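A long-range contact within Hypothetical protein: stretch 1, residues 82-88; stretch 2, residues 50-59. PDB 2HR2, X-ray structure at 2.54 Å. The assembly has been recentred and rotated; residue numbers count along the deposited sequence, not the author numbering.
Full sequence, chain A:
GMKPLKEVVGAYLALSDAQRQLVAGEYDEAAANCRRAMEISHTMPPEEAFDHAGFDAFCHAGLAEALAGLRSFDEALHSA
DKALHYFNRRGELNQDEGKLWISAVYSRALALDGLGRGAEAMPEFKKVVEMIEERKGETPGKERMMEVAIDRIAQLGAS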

# COMPACT_ATOMS: atom_id res chain seq x y z
N LYS A 82 -5.24 7.35 1.10
CA LYS A 82 -4.20 8.38 1.06
C LYS A 82 -3.11 8.02 0.04
O LYS A 82 -2.59 8.90 -0.64
CB LYS A 82 -3.63 8.69 2.45
CG LYS A 82 -4.61 9.48 3.34
CD LYS A 82 -3.98 9.99 4.63
N ALA A 83 -2.80 6.74 -0.10
CA ALA A 83 -1.82 6.30 -1.09
C ALA A 83 -2.39 6.44 -2.51
O ALA A 83 -1.70 6.91 -3.41
CB ALA A 83 -1.40 4.86 -0.84
N LEU A 84 -3.64 6.04 -2.68
CA LEU A 84 -4.30 6.10 -3.98
C LEU A 84 -4.54 7.53 -4.46
O LEU A 84 -4.58 7.77 -5.67
CB LEU A 84 -5.61 5.31 -3.94
CG LEU A 84 -5.43 3.80 -3.74
CD1 LEU A 84 -6.75 3.13 -3.40
CD2 LEU A 84 -4.79 3.15 -4.96
N HIS A 85 -4.70 8.47 -3.53
CA HIS A 85 -4.87 9.89 -3.89
C HIS A 85 -3.64 10.35 -4.69
O HIS A 85 -3.77 11.14 -5.62
CB HIS A 85 -5.06 10.75 -2.64
CG HIS A 85 -5.32 12.20 -2.93
ND1 HIS A 85 -6.55 12.68 -3.31
CD2 HIS A 85 -4.50 13.28 -2.88
CE1 HIS A 85 -6.49 13.99 -3.49
NE2 HIS A 85 -5.25 14.38 -3.24
N TYR A 86 -2.47 9.84 -4.32
CA TYR A 86 -1.23 10.15 -5.03
C TYR A 86 -1.09 9.35 -6.33
O TYR A 86 -0.80 9.93 -7.38
CB TYR A 86 -0.01 9.88 -4.13
CG TYR A 86 1.32 10.07 -4.82
CD1 TYR A 86 1.87 11.34 -4.98
CD2 TYR A 86 2.04 8.98 -5.31
CE1 TYR A 86 3.09 11.52 -5.61
CE2 TYR A 86 3.27 9.16 -5.95
CZ TYR A 86 3.78 10.43 -6.09
OH TYR A 86 4.99 10.62 -6.71
N PHE A 87 -1.28 8.04 -6.25
CA PHE A 87 -1.12 7.18 -7.43
C PHE A 87 -2.08 7.49 -8.58
O PHE A 87 -1.71 7.37 -9.75
CB PHE A 87 -1.20 5.69 -7.07
CG PHE A 87 -0.06 5.20 -6.22
CD1 PHE A 87 1.25 5.29 -6.66
CD2 PHE A 87 -0.30 4.60 -4.99
CE1 PHE A 87 2.30 4.83 -5.88
CE2 PHE A 87 0.74 4.13 -4.21
CZ PHE A 87 2.04 4.24 -4.66
N ASN A 88 -3.31 7.88 -8.27
CA ASN A 88 -4.27 8.22 -9.32
C ASN A 88 -3.86 9.51 -10.05
O ASN A 88 -4.16 9.67 -11.23
CB ASN A 88 -5.69 8.32 -8.77
CG ASN A 88 -6.24 6.97 -8.30
OD1 ASN A 88 -5.68 5.91 -8.59
ND2 ASN A 88 -7.34 7.02 -7.57
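Stretch 2 (50-59) FDHAGFDAFC

Stretch 2 begins as a short loop, Phe50 and Asp51, and turns into a helix that runs from His52 to Cys59 and beyond. Phe50 is extended, with phi/psi of -167/140. Asp51 is the N-cap. Its OD1 accepts a hydrogen bond from Gly54 N at 3.2 Å, which ties off a free amide in the first turn. From there phi stays near -63 and psi near -43, as in a regular alpha helix. Bonds such as Phe55 N to Asp51 O (2.9 Å) and Ala57 N to Ala53 O (3.1 Å) hold the turns.

Stretch 1 is helical throughout. The two helices run in broadly opposite directions, with 134° between their N-to-C vectors and a signed crossing angle of -134°. Their axes approach to 8.3 Å. This close packing goes with small residues at the crossing: the CA atoms of Ala83 and Ala57 are 4.4 Å apart, and Ala83 CB lies 3.6 Å from Ala57 O.

Tyr86 covers the most surface. Its CA-to-CB bond points toward stretch 2, and chi1 is t. The ring lies along the first turns of the stretch 2 helix. Gly54 CA sits over one face of the Tyr86 ring, 4.0 Å from its centroid and 28° off the normal, a CH-pi contact. The closest pair there is Tyr86 CZ to Gly54 CA, at 3.6 Å. Gly54 has no side chain, and the space beside it is tight: an ideal CB would be 3.2 Å from Tyr86 OH and would clash with Asp51 OD2 at 2.4 Å. Ala53 CB touches Tyr86 CE1 at 3.6 Å. Asp51 OD2 is 4.0 Å from Tyr86 OH.

Ala57 is the main residue on the stretch 2 side. Its CA-to-CB bond points toward stretch 1, and the methyl is in contact with two aromatic rings. Ala57 CB is 3.4 Å from Tyr86 CD2, where it meets the ring obliquely. Ala57 CB is also 4.3 Å from Phe87 CZ and lies over one face of the Phe87 ring.

Phe87 adds a smaller, looser contact. Its CA-to-CB bond points sideways, but with chi1 in m the end of the ring comes nearer to stretch 2. Phe58 starts away from stretch 1, and its ring end also comes nearer. The two rings meet obliquely, with Phe87 CE1 4.3 Å from Phe58 CE1.

No hydrogen bond joins the two stretches. The contact rests on apolar packing, with 286 Å² buried over both sides.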

# COMPACT_ATOMS: atom_id res chain seq x y z
N PHE A 50 13.52 16.55 -1.34
CA PHE A 50 13.01 15.24 -0.96
C PHE A 50 11.61 15.10 -1.56
O PHE A 50 10.84 16.07 -1.56
CB PHE A 50 12.95 15.14 0.56
CG PHE A 50 12.56 13.80 1.06
CD1 PHE A 50 13.51 12.80 1.18
CD2 PHE A 50 11.26 13.54 1.45
CE1 PHE A 50 13.16 11.56 1.66
CE2 PHE A 50 10.90 12.30 1.92
CZ PHE A 50 11.85 11.31 2.03
N ASP A 51 11.27 13.92 -2.06
CA ASP A 51 9.95 13.68 -2.65
C ASP A 51 8.97 13.25 -1.56
O ASP A 51 8.70 12.07 -1.39
CB ASP A 51 10.06 12.62 -3.76
CG ASP A 51 8.74 12.38 -4.48
OD1 ASP A 51 7.78 13.17 -4.31
OD2 ASP A 51 8.66 11.40 -5.24
N HIS A 52 8.42 14.23 -0.84
CA HIS A 52 7.47 13.95 0.25
C HIS A 52 6.19 13.28 -0.22
O HIS A 52 5.70 12.36 0.44
CB HIS A 52 7.10 15.23 1.01
CG HIS A 52 8.18 15.73 1.93
ND1 HIS A 52 9.13 16.65 1.53
CD2 HIS A 52 8.46 15.43 3.22
CE1 HIS A 52 9.94 16.90 2.54
NE2 HIS A 52 9.55 16.17 3.58
N ALA A 53 5.63 13.74 -1.33
CA ALA A 53 4.40 13.18 -1.86
C ALA A 53 4.55 11.69 -2.17
O ALA A 53 3.73 10.87 -1.74
CB ALA A 53 3.97 13.94 -3.10
N GLY A 54 5.60 11.35 -2.90
CA GLY A 54 5.89 9.97 -3.26
C GLY A 54 6.27 9.11 -2.07
O GLY A 54 5.78 7.99 -1.94
N PHE A 55 7.12 9.64 -1.20
CA PHE A 55 7.54 8.90 -0.02
C PHE A 55 6.37 8.59 0.91
O PHE A 55 6.25 7.47 1.40
CB PHE A 55 8.63 9.66 0.73
CG PHE A 55 9.23 8.89 1.86
CD1 PHE A 55 10.19 7.93 1.62
CD2 PHE A 55 8.83 9.12 3.17
CE1 PHE A 55 10.75 7.21 2.65
CE2 PHE A 55 9.39 8.41 4.21
CZ PHE A 55 10.35 7.45 3.96
N ASP A 56 5.51 9.58 1.14
CA ASP A 56 4.32 9.37 1.98
C ASP A 56 3.38 8.33 1.35
O ASP A 56 2.76 7.53 2.06
CB ASP A 56 3.59 10.70 2.26
CG ASP A 56 4.36 11.62 3.20
OD1 ASP A 56 5.18 11.13 4.00
OD2 ASP A 56 4.13 12.85 3.16
N ALA A 57 3.28 8.34 0.02
CA ALA A 57 2.45 7.36 -0.68
C ALA A 57 2.95 5.94 -0.45
O ALA A 57 2.17 5.02 -0.23
CB ALA A 57 2.41 7.67 -2.17
N PHE A 58 4.27 5.77 -0.52
CA PHE A 58 4.89 4.47 -0.32
C PHE A 58 4.65 3.99 1.11
O PHE A 58 4.33 2.82 1.33
CB PHE A 58 6.40 4.56 -0.59
CG PHE A 58 6.77 4.68 -2.06
CD1 PHE A 58 5.91 5.26 -3.01
CD2 PHE A 58 8.03 4.29 -2.47
CE1 PHE A 58 6.30 5.38 -4.33
CE2 PHE A 58 8.42 4.41 -3.80
CZ PHE A 58 7.55 4.96 -4.73
N CYS A 59 4.78 4.90 2.07
CA CYS A 59 4.54 4.58 3.48
C CYS A 59 3.08 4.18 3.72
O CYS A 59 2.82 3.21 4.44
CB CYS A 59 4.90 5.76 4.38
SG CYS A 59 6.65 6.19 4.40